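Local coordinates for protein zinc chaperone AztD (Citrobacter koseri, PDB 6CMK) that acts as a periplasmic zinc chaperone, binding zinc and handing one ion directly to the solute-binding protein AztC of the AztABCD transport system, at residues B[196-201]-B[243-248]; B[208-213]-B[232-237]; B[51-56]-B[356-361]; B[35-40]-B[107-112]. One frame throughout, in Å; residues are numbered along the deposited sequence.

Contact 1: residues B[196-201]-B[243-248]; sequences ARVVDL and PVIRHL
V198 meets P243 and I245 through its two methyl branches, each with a different task. CG1 lies 4.0 Å from CD of P243, on the part of the pyrrolidine ring that adjoins its nitrogen, the two side chains meeting at a slant. CG2 comes 3.9 Å from CD1 of I245, and here the side chains run antiparallel alongside each other. The same CG2 also rests 3.8 Å from the carbonyl O of P243, so V198 covers backbone as well as ring. A looser contact lies at A196, whose carbonyl O is 4.3 Å from CD1 of I245.

The rotamers explain the division. In V198, CG1 is anti to the backbone N (chi1 178°), which leaves CG2 on the I245 side. In I245 the chain runs out with CD1 anti to CA (chi2 169°), carrying the terminal methyl toward strand 195-200. The axes of 196-200 and 244-248 are antiparallel (177°) and come no closer than 8.2 Å, with side chains filling the interval; no hydrogen bond joins the segments.

The contact joins two successive blades of the propeller. Strand 195-200 is bonded within its own sheet to 178-183 and to 205-206 and 208-211; R197 starts away from 243-248, and its NE forms a salt bridge with D209. Strand 244-249 is the outermost strand of the next blade, backed by 232-237.

Contact 2: residues B[208-213]-B[232-237]; sequences DDALCP and GLLLIT
L234 reaches C212 and A210 because its CG stands anti to its own carbonyl carbon, beside the backbone N (chi1 -62°), while C212 turns its sulfur to the same place with an unusual chi1 of -147°. The setting is the interface between two successive blades of the beta-propeller: strand 208-211 lies at the edge of one, and strand 232-237 belongs to the next.

The branched end of the leucine carries the packing. CG, the branch point, lies 3.7 Å from SG of C212. Both methyls, CD1 and CD2, lie 4.1 Å from CB of A210; CD2 also packs on SG of C212 at 3.9 Å, and CD1 on CB of C212 at the same distance. CD1 meets the carbonyl O of A210 as well. The contact is apolar, with no hydrogen bond between the segments, and A210, C212 and L234 all direct their CB atoms into it.

What fixes the sulfur is covalent. C212 is joined by a disulfide to C229, just ahead of strand 232-237 in the chain, so a bond as well as packing ties the two blades together here. H247, on strand 244-249, covers both C212 and L234, while A210 is bonded through its backbone to A196 in its own blade. At the far end of the contact the sulfur has a last, looser neighbour: SG of C212 lies 4.1 Å from the carbonyl O of G232.

Contact 3: residues B[51-56]-B[356-361]; sequences IDALDG and AVADNK
A53 and A358 supply the apolar part of this contact between neighbouring propeller blades, their CB methyls meeting at 3.9 Å. W36 of strand 32-42 packs against both alanines.

A methyl beside a carboxylate oxygen makes a second kind of meeting: L54 and D359 are set at about a right angle, with CD2 of L54 4.0 Å from OD2 of D359.

The polar part belongs to K361. Its chain is extended beyond CG, and NZ arrives at the carbonyl O of L54 in a weak hydrogen bond of 3.4 Å. A water reinforces it, accepting from NZ of K361 at 3.1 Å and donating to the carbonyl O of A53 at 2.8 Å; Y363 OH is a further partner of that carbonyl.

Local turns shape both sides. D52 forms an Asx turn, its OD1 taking the N-H of L54 on the anti side, 28° out of the carboxylate plane (N to OD1 2.9 Å), and A358 to K361 make a type II' turn that closes a hairpin.

The ammonium charge of K361 would be expected to be partly offset by two consecutive carbonyl dipoles, that of L54 met directly but weakly and that of A53 through water.

Contact 4: residues B[35-40]-B[107-112]; sequences AWRLFI and IDIDAP
A blade-to-blade joint of the beta-propeller, near the site 2 zinc at its I107 end, is built here around R37 and D110. Strand 32-42 lies in the sheet where the two ends of the chain meet, paired with the C-terminal strand 392-403; segment 107-112 comes from the following blade and leaves strand 105-109 for a loop. The strand axes are inclined at 50°.

R37 reaches across to the loop with a side chain extended from CG to NE (chi3 -177°); the guanidinium beyond it meets the loop backbone. NH1 donates to the carbonyl O of D110 at 2.8 Å with an N-H...O angle of 157°. The oxygen lies near the guanidinium plane, at its edge, and NH1 approaches it nearly along the C=O axis. NH2 adds a weak bond to that same oxygen at 3.3 Å. P112 crosses the arginine at about a right angle, its CD 3.4 Å from NH1, while CG2 of I109 sits 3.5 Å from NH2. On the strand residue two before, CB of A35 touches CD1 of I109 at 3.8 Å and CD1 of I107 at 4.0 Å.

I107 directly follows the zinc ligand D106, its side chain about 9 Å from a bound zinc ion.

The buried cation is met by backbone carbonyls: NH1 also bonds to S94 O, and D110 takes part through its main chain, its side chain starting away from R37. The charge would be expected to polarise these carbonyls, and one arginine thereby connects its own strand with two parts of the next blade.

How the contacts relate
The four contacts form two groups on opposite sides of the propeller. Contacts 1 and 2, centres 7 Å apart, join the same two blades. Contacts 3 and 4, 10 Å apart, share the sheet of strands 32-42 and 47-52, from which contact 3 reaches the last blade (355-387) and contact 4 the next in sequence (69-120). Contact centres of different groups are about 35 to 37 Å apart. Along the chain contact 4 closes first; contact 2 falls within the span of contact 1, and both within contact 3, which interlocks with contact 4. Strand 32-42 pairs with the C-terminal strand 392-403, so their shared sheet holds both chain ends and closes the ring.

Contact 1: residues B[196-201]-B[243-248]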
# COMPACT_ATOMS: atom_id res chain seq x y z
N ALA B 196 0.66 17.15 -24.43
CA ALA B 196 -0.40 16.43 -23.73
C ALA B 196 -1.41 17.44 -23.21
O ALA B 196 -1.09 18.61 -23.02
CB ALA B 196 0.14 15.59 -22.57
N ARG B 197 -2.63 16.96 -22.97
CA ARG B 197 -3.66 17.82 -22.42
C ARG B 197 -4.57 17.03 -21.49
O ARG B 197 -4.72 15.81 -21.62
CB ARG B 197 -4.50 18.48 -23.52
CG ARG B 197 -5.29 17.51 -24.39
CD ARG B 197 -6.30 18.27 -25.26
NE ARG B 197 -5.67 19.18 -26.20
CZ ARG B 197 -5.56 18.99 -27.52
NH1 ARG B 197 -6.05 17.90 -28.09
NH2 ARG B 197 -4.97 19.90 -28.27
N VAL B 198 -5.18 17.76 -20.56
CA VAL B 198 -6.24 17.21 -19.73
C VAL B 198 -7.54 17.23 -20.52
O VAL B 198 -7.85 18.22 -21.19
CB VAL B 198 -6.38 18.03 -18.43
CG1 VAL B 198 -7.51 17.48 -17.57
CG2 VAL B 198 -5.06 18.03 -17.65
N VAL B 199 -8.28 16.12 -20.47
CA VAL B 199 -9.65 16.09 -20.99
C VAL B 199 -10.55 15.51 -19.92
O VAL B 199 -10.11 14.73 -19.07
CB VAL B 199 -9.76 15.27 -22.30
CG1 VAL B 199 -8.90 15.89 -23.40
CG2 VAL B 199 -9.41 13.80 -22.07
N ASP B 200 -11.83 15.91 -19.93
CA ASP B 200 -12.79 15.21 -19.10
C ASP B 200 -13.19 13.92 -19.82
O ASP B 200 -12.66 13.60 -20.89
CB ASP B 200 -13.98 16.11 -18.74
CG ASP B 200 -14.85 16.46 -19.92
OD1 ASP B 200 -14.83 15.75 -20.94
OD2 ASP B 200 -15.58 17.48 -19.81
N LEU B 201 -14.08 13.13 -19.23
CA LEU B 201 -14.31 11.81 -19.80
C LEU B 201 -15.32 11.85 -20.94
O LEU B 201 -15.59 10.80 -21.54
CB LEU B 201 -14.73 10.82 -18.72
CG LEU B 201 -13.66 10.56 -17.65
CD1 LEU B 201 -14.20 9.64 -16.58
CD2 LEU B 201 -12.38 9.98 -18.26
N PRO B 243 -6.45 17.02 -12.91
CA PRO B 243 -5.01 16.80 -12.84
C PRO B 243 -4.25 18.06 -13.23
O PRO B 243 -4.76 18.91 -13.97
CB PRO B 243 -4.75 15.66 -13.83
CG PRO B 243 -6.02 15.33 -14.47
CD PRO B 243 -7.14 16.09 -13.83
N VAL B 244 -3.04 18.18 -12.70
CA VAL B 244 -2.16 19.32 -12.95
C VAL B 244 -0.90 18.81 -13.64
O VAL B 244 -0.23 17.90 -13.14
CB VAL B 244 -1.81 20.06 -11.65
CG1 VAL B 244 -0.84 21.21 -11.94
CG2 VAL B 244 -3.08 20.59 -10.99
N ILE B 245 -0.56 19.43 -14.77
CA ILE B 245 0.63 19.09 -15.55
C ILE B 245 1.67 20.18 -15.35
O ILE B 245 1.38 21.37 -15.55
CB ILE B 245 0.30 18.95 -17.05
CG1 ILE B 245 -0.80 17.91 -17.30
CG2 ILE B 245 1.56 18.61 -17.85
CD1 ILE B 245 -1.33 17.94 -18.73
N ARG B 246 2.88 19.79 -14.99
CA ARG B 246 4.00 20.72 -14.99
C ARG B 246 5.12 20.15 -15.85
O ARG B 246 5.22 18.95 -16.06
CB ARG B 246 4.49 21.02 -13.57
CG ARG B 246 5.17 19.87 -12.85
CD ARG B 246 5.81 20.39 -11.56
NE ARG B 246 6.53 19.36 -10.81
CZ ARG B 246 7.85 19.32 -10.63
NH1 ARG B 246 8.64 20.26 -11.14
NH2 ARG B 246 8.39 18.34 -9.92
N HIS B 247 5.96 21.04 -16.36
CA HIS B 247 7.07 20.66 -17.22
C HIS B 247 8.37 20.78 -16.45
O HIS B 247 8.64 21.82 -15.85
CB HIS B 247 7.13 21.52 -18.48
CG HIS B 247 8.24 21.15 -19.42
ND1 HIS B 247 9.40 21.88 -19.52
CD2 HIS B 247 8.37 20.12 -20.29
CE1 HIS B 247 10.20 21.33 -20.42
NE2 HIS B 247 9.59 20.26 -20.90
N LEU B 248 9.15 19.70 -16.46
CA LEU B 248 10.48 19.70 -15.87
C LEU B 248 11.51 19.58 -17.00
O LEU B 248 11.68 18.49 -17.56
CB LEU B 248 10.63 18.55 -14.88
CG LEU B 248 12.02 18.35 -14.27
CD1 LEU B 248 12.44 19.58 -13.48
CD2 LEU B 248 12.01 17.10 -13.39

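Contact 2: residues B[208-213]-B[232-237]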
# COMPACT_ATOMS: atom_id res chain seq x y z
N ASP B 208 -5.15 24.42 -20.48
CA ASP B 208 -4.23 24.69 -21.57
C ASP B 208 -3.45 23.44 -21.96
O ASP B 208 -3.14 22.58 -21.13
CB ASP B 208 -3.24 25.80 -21.20
CG ASP B 208 -3.92 27.13 -20.99
OD1 ASP B 208 -4.98 27.36 -21.60
OD2 ASP B 208 -3.38 27.96 -20.22
N ASP B 209 -3.12 23.37 -23.25
CA ASP B 209 -2.23 22.32 -23.74
C ASP B 209 -0.85 22.46 -23.10
O ASP B 209 -0.31 23.56 -22.98
CB ASP B 209 -2.10 22.40 -25.26
CG ASP B 209 -3.36 21.97 -25.98
OD1 ASP B 209 -4.26 21.41 -25.32
OD2 ASP B 209 -3.45 22.19 -27.20
N ALA B 210 -0.28 21.33 -22.70
CA ALA B 210 1.10 21.27 -22.25
C ALA B 210 1.96 20.82 -23.42
O ALA B 210 2.00 19.63 -23.74
CB ALA B 210 1.24 20.32 -21.07
N LEU B 211 2.67 21.77 -24.05
CA LEU B 211 3.53 21.43 -25.17
C LEU B 211 4.76 20.67 -24.70
O LEU B 211 5.37 21.01 -23.68
CB LEU B 211 3.95 22.70 -25.93
CG LEU B 211 3.17 23.02 -27.21
CD1 LEU B 211 1.70 23.22 -26.91
CD2 LEU B 211 3.73 24.27 -27.87
N CYS B 212 5.12 19.65 -25.46
CA CYS B 212 6.27 18.80 -25.17
C CYS B 212 6.61 18.10 -26.48
O CYS B 212 6.12 17.00 -26.75
CB CYS B 212 5.96 17.79 -24.05
SG CYS B 212 7.38 17.37 -22.97
N PRO B 213 7.43 18.72 -27.33
CA PRO B 213 7.65 18.18 -28.67
C PRO B 213 8.26 16.79 -28.64
O PRO B 213 9.15 16.50 -27.84
CB PRO B 213 8.61 19.19 -29.31
CG PRO B 213 9.19 19.97 -28.19
CD PRO B 213 8.17 19.97 -27.10
N GLY B 232 12.09 17.73 -21.99
CA GLY B 232 12.03 17.42 -20.57
C GLY B 232 10.95 16.38 -20.30
O GLY B 232 10.60 15.59 -21.18
N LEU B 233 10.45 16.40 -19.07
CA LEU B 233 9.36 15.54 -18.66
C LEU B 233 8.15 16.38 -18.29
O LEU B 233 8.29 17.45 -17.68
CB LEU B 233 9.73 14.67 -17.44
CG LEU B 233 11.07 13.93 -17.47
CD1 LEU B 233 11.22 13.04 -16.23
CD2 LEU B 233 11.23 13.10 -18.73
N LEU B 234 6.97 15.90 -18.66
CA LEU B 234 5.73 16.40 -18.10
C LEU B 234 5.45 15.57 -16.86
O LEU B 234 5.56 14.34 -16.91
CB LEU B 234 4.57 16.28 -19.09
CG LEU B 234 4.68 17.05 -20.40
CD1 LEU B 234 3.43 16.80 -21.21
CD2 LEU B 234 4.87 18.54 -20.18
N LEU B 235 5.14 16.23 -15.76
CA LEU B 235 4.88 15.57 -14.49
C LEU B 235 3.44 15.87 -14.11
O LEU B 235 3.03 17.03 -14.11
CB LEU B 235 5.84 16.06 -13.40
CG LEU B 235 7.31 15.74 -13.67
CD1 LEU B 235 8.20 16.31 -12.58
CD2 LEU B 235 7.53 14.24 -13.79
N ILE B 236 2.68 14.82 -13.81
CA ILE B 236 1.24 14.92 -13.61
C ILE B 236 0.90 14.45 -12.20
O ILE B 236 1.37 13.40 -11.75
CB ILE B 236 0.46 14.07 -14.63
CG1 ILE B 236 0.97 14.31 -16.07
CG2 ILE B 236 -1.04 14.37 -14.55
CD1 ILE B 236 0.51 13.26 -17.04
N THR B 237 0.05 15.22 -11.51
CA THR B 237 -0.52 14.82 -10.23
C THR B 237 -2.00 15.19 -10.23
O THR B 237 -2.42 16.08 -10.97
CB THR B 237 0.14 15.54 -9.05
OG1 THR B 237 0.06 16.95 -9.25
CG2 THR B 237 1.60 15.14 -8.90

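Contact 3: residues B[51-56]-B[356-361]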
# COMPACT_ATOMS: atom_id res chain seq x y z
N ILE B 51 4.04 -19.07 -14.54
CA ILE B 51 5.00 -19.91 -13.84
C ILE B 51 5.03 -19.46 -12.39
O ILE B 51 4.97 -18.26 -12.10
CB ILE B 51 6.39 -19.81 -14.50
CG1 ILE B 51 6.32 -20.48 -15.88
CG2 ILE B 51 7.49 -20.42 -13.62
CD1 ILE B 51 7.64 -20.63 -16.59
N ASP B 52 5.09 -20.43 -11.49
CA ASP B 52 5.32 -20.13 -10.08
C ASP B 52 6.74 -19.60 -9.92
O ASP B 52 7.70 -20.31 -10.21
CB ASP B 52 5.09 -21.38 -9.23
CG ASP B 52 5.17 -21.11 -7.74
OD1 ASP B 52 5.87 -20.17 -7.30
OD2 ASP B 52 4.52 -21.86 -6.99
N ALA B 53 6.87 -18.35 -9.47
CA ALA B 53 8.18 -17.73 -9.43
C ALA B 53 9.09 -18.39 -8.40
O ALA B 53 10.32 -18.33 -8.53
CB ALA B 53 8.05 -16.24 -9.11
N LEU B 54 8.52 -19.00 -7.37
CA LEU B 54 9.34 -19.47 -6.25
C LEU B 54 10.00 -20.82 -6.54
O LEU B 54 11.07 -21.10 -6.00
CB LEU B 54 8.48 -19.52 -4.98
CG LEU B 54 7.69 -18.23 -4.69
CD1 LEU B 54 6.98 -18.31 -3.35
CD2 LEU B 54 8.56 -16.98 -4.74
N ASP B 55 9.41 -21.65 -7.40
CA ASP B 55 10.03 -22.93 -7.75
C ASP B 55 9.99 -23.25 -9.24
O ASP B 55 10.49 -24.31 -9.64
CB ASP B 55 9.37 -24.08 -6.97
CG ASP B 55 7.92 -24.29 -7.35
OD1 ASP B 55 7.41 -23.57 -8.23
OD2 ASP B 55 7.29 -25.19 -6.77
N GLY B 56 9.40 -22.40 -10.07
CA GLY B 56 9.51 -22.56 -11.50
C GLY B 56 8.53 -23.52 -12.15
O GLY B 56 8.68 -23.79 -13.35
N ALA B 356 12.42 -9.24 -14.87
CA ALA B 356 11.37 -9.07 -13.86
C ALA B 356 11.94 -9.33 -12.48
O ALA B 356 12.99 -9.95 -12.32
CB ALA B 356 10.17 -10.00 -14.10
N VAL B 357 11.23 -8.86 -11.45
CA VAL B 357 11.62 -9.07 -10.06
C VAL B 357 10.44 -9.66 -9.30
O VAL B 357 9.32 -9.15 -9.40
CB VAL B 357 12.08 -7.76 -9.38
CG1 VAL B 357 12.58 -8.06 -7.97
CG2 VAL B 357 13.16 -7.07 -10.19
N ALA B 358 10.70 -10.72 -8.53
CA ALA B 358 9.69 -11.32 -7.66
C ALA B 358 10.36 -11.73 -6.36
O ALA B 358 11.38 -12.44 -6.39
CB ALA B 358 9.02 -12.54 -8.30
N ASP B 359 9.79 -11.29 -5.24
CA ASP B 359 10.27 -11.65 -3.90
C ASP B 359 11.75 -11.25 -3.82
O ASP B 359 12.06 -10.07 -4.03
CB ASP B 359 9.97 -13.13 -3.63
CG ASP B 359 9.94 -13.46 -2.15
OD1 ASP B 359 9.79 -12.53 -1.33
OD2 ASP B 359 10.08 -14.65 -1.81
N ASN B 360 12.66 -12.17 -3.54
CA ASN B 360 14.07 -11.84 -3.42
C ASN B 360 14.88 -12.36 -4.60
O ASN B 360 16.06 -12.67 -4.47
CB ASN B 360 14.61 -12.39 -2.10
CG ASN B 360 13.90 -11.78 -0.90
OD1 ASN B 360 13.42 -10.64 -0.95
ND2 ASN B 360 13.81 -12.54 0.18
N LYS B 361 14.24 -12.45 -5.77
CA LYS B 361 14.85 -13.01 -6.96
C LYS B 361 14.65 -12.08 -8.14
O LYS B 361 13.64 -11.36 -8.25
CB LYS B 361 14.27 -14.39 -7.29
CG LYS B 361 14.64 -15.46 -6.29
CD LYS B 361 13.85 -16.73 -6.54
CE LYS B 361 14.45 -17.91 -5.80
NZ LYS B 361 13.87 -19.20 -6.25
O HOH W 1 12.79 -19.63 -9.07

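Contact 4: residues B[35-40]-B[107-112]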
# COMPACT_ATOMS: atom_id res chain seq x y z
N ALA B 35 3.35 -16.06 -2.18
CA ALA B 35 3.04 -16.53 -3.52
C ALA B 35 3.42 -15.45 -4.52
O ALA B 35 3.03 -14.29 -4.36
CB ALA B 35 1.56 -16.89 -3.67
N TRP B 36 4.19 -15.84 -5.53
CA TRP B 36 4.57 -14.96 -6.63
C TRP B 36 4.48 -15.73 -7.94
O TRP B 36 4.81 -16.92 -7.99
CB TRP B 36 5.99 -14.42 -6.47
CG TRP B 36 6.22 -13.50 -5.29
CD1 TRP B 36 6.33 -13.85 -3.98
CD2 TRP B 36 6.43 -12.08 -5.35
NE1 TRP B 36 6.58 -12.74 -3.21
CE2 TRP B 36 6.64 -11.64 -4.02
CE3 TRP B 36 6.45 -11.14 -6.37
CZ2 TRP B 36 6.87 -10.31 -3.71
CZ3 TRP B 36 6.67 -9.82 -6.05
CH2 TRP B 36 6.88 -9.42 -4.73
N ARG B 37 4.06 -15.04 -8.99
CA ARG B 37 3.86 -15.66 -10.29
C ARG B 37 4.47 -14.82 -11.39
O ARG B 37 4.42 -13.59 -11.35
CB ARG B 37 2.37 -15.87 -10.55
CG ARG B 37 1.81 -16.96 -9.67
CD ARG B 37 0.31 -17.04 -9.70
NE ARG B 37 -0.14 -18.08 -8.79
CZ ARG B 37 -1.40 -18.47 -8.66
NH1 ARG B 37 -2.35 -17.91 -9.38
NH2 ARG B 37 -1.70 -19.43 -7.79
N LEU B 38 5.08 -15.50 -12.36
CA LEU B 38 5.59 -14.90 -13.57
C LEU B 38 4.59 -15.07 -14.70
O LEU B 38 3.97 -16.13 -14.83
CB LEU B 38 6.91 -15.54 -14.01
CG LEU B 38 8.00 -15.69 -12.95
CD1 LEU B 38 9.20 -16.45 -13.54
CD2 LEU B 38 8.40 -14.33 -12.44
N PHE B 39 4.47 -14.05 -15.53
CA PHE B 39 3.68 -14.11 -16.75
C PHE B 39 4.62 -13.79 -17.89
O PHE B 39 5.25 -12.73 -17.89
CB PHE B 39 2.50 -13.15 -16.67
CG PHE B 39 1.55 -13.50 -15.57
CD1 PHE B 39 1.84 -13.17 -14.26
CD2 PHE B 39 0.40 -14.23 -15.82
CE1 PHE B 39 1.00 -13.52 -13.23
CE2 PHE B 39 -0.45 -14.58 -14.79
CZ PHE B 39 -0.15 -14.23 -13.50
N ILE B 40 4.75 -14.72 -18.84
CA ILE B 40 5.81 -14.68 -19.83
C ILE B 40 5.19 -14.84 -21.21
O ILE B 40 4.53 -15.85 -21.48
CB ILE B 40 6.86 -15.77 -19.60
CG1 ILE B 40 7.38 -15.74 -18.15
CG2 ILE B 40 8.02 -15.58 -20.55
CD1 ILE B 40 7.16 -17.05 -17.44
N ILE B 107 -3.98 -12.80 1.99
CA ILE B 107 -3.69 -13.17 0.61
C ILE B 107 -4.73 -14.17 0.13
O ILE B 107 -4.99 -15.19 0.80
CB ILE B 107 -2.25 -13.72 0.45
CG1 ILE B 107 -1.93 -13.94 -1.03
CG2 ILE B 107 -2.05 -15.01 1.25
CD1 ILE B 107 -0.48 -14.38 -1.30
N ASP B 108 -5.34 -13.88 -1.02
CA ASP B 108 -6.31 -14.74 -1.68
C ASP B 108 -5.64 -15.35 -2.91
O ASP B 108 -5.22 -14.62 -3.81
CB ASP B 108 -7.55 -13.96 -2.11
CG ASP B 108 -8.36 -13.44 -0.94
OD1 ASP B 108 -8.22 -13.97 0.18
OD2 ASP B 108 -9.15 -12.50 -1.16
N ILE B 109 -5.58 -16.68 -2.95
CA ILE B 109 -4.87 -17.40 -4.01
C ILE B 109 -5.87 -18.28 -4.75
O ILE B 109 -6.56 -19.10 -4.15
CB ILE B 109 -3.71 -18.24 -3.46
CG1 ILE B 109 -2.65 -17.34 -2.82
CG2 ILE B 109 -3.07 -19.07 -4.57
CD1 ILE B 109 -1.66 -18.07 -1.97
N ASP B 110 -5.92 -18.11 -6.07
CA ASP B 110 -6.71 -18.97 -6.94
C ASP B 110 -5.89 -19.29 -8.17
O ASP B 110 -4.83 -18.70 -8.40
CB ASP B 110 -8.03 -18.31 -7.34
CG ASP B 110 -8.84 -17.84 -6.15
OD1 ASP B 110 -9.13 -18.68 -5.27
OD2 ASP B 110 -9.18 -16.64 -6.08
N ALA B 111 -6.37 -20.24 -8.97
CA ALA B 111 -5.70 -20.54 -10.23
C ALA B 111 -5.76 -19.32 -11.14
O ALA B 111 -6.76 -18.59 -11.13
CB ALA B 111 -6.35 -21.73 -10.93
N PRO B 112 -4.71 -19.05 -11.91
CA PRO B 112 -4.80 -17.98 -12.90
C PRO B 112 -5.81 -18.35 -13.96
O PRO B 112 -6.05 -19.53 -14.23
CB PRO B 112 -3.37 -17.90 -13.47
CG PRO B 112 -2.85 -19.30 -13.30
CD PRO B 112 -3.45 -19.80 -12.01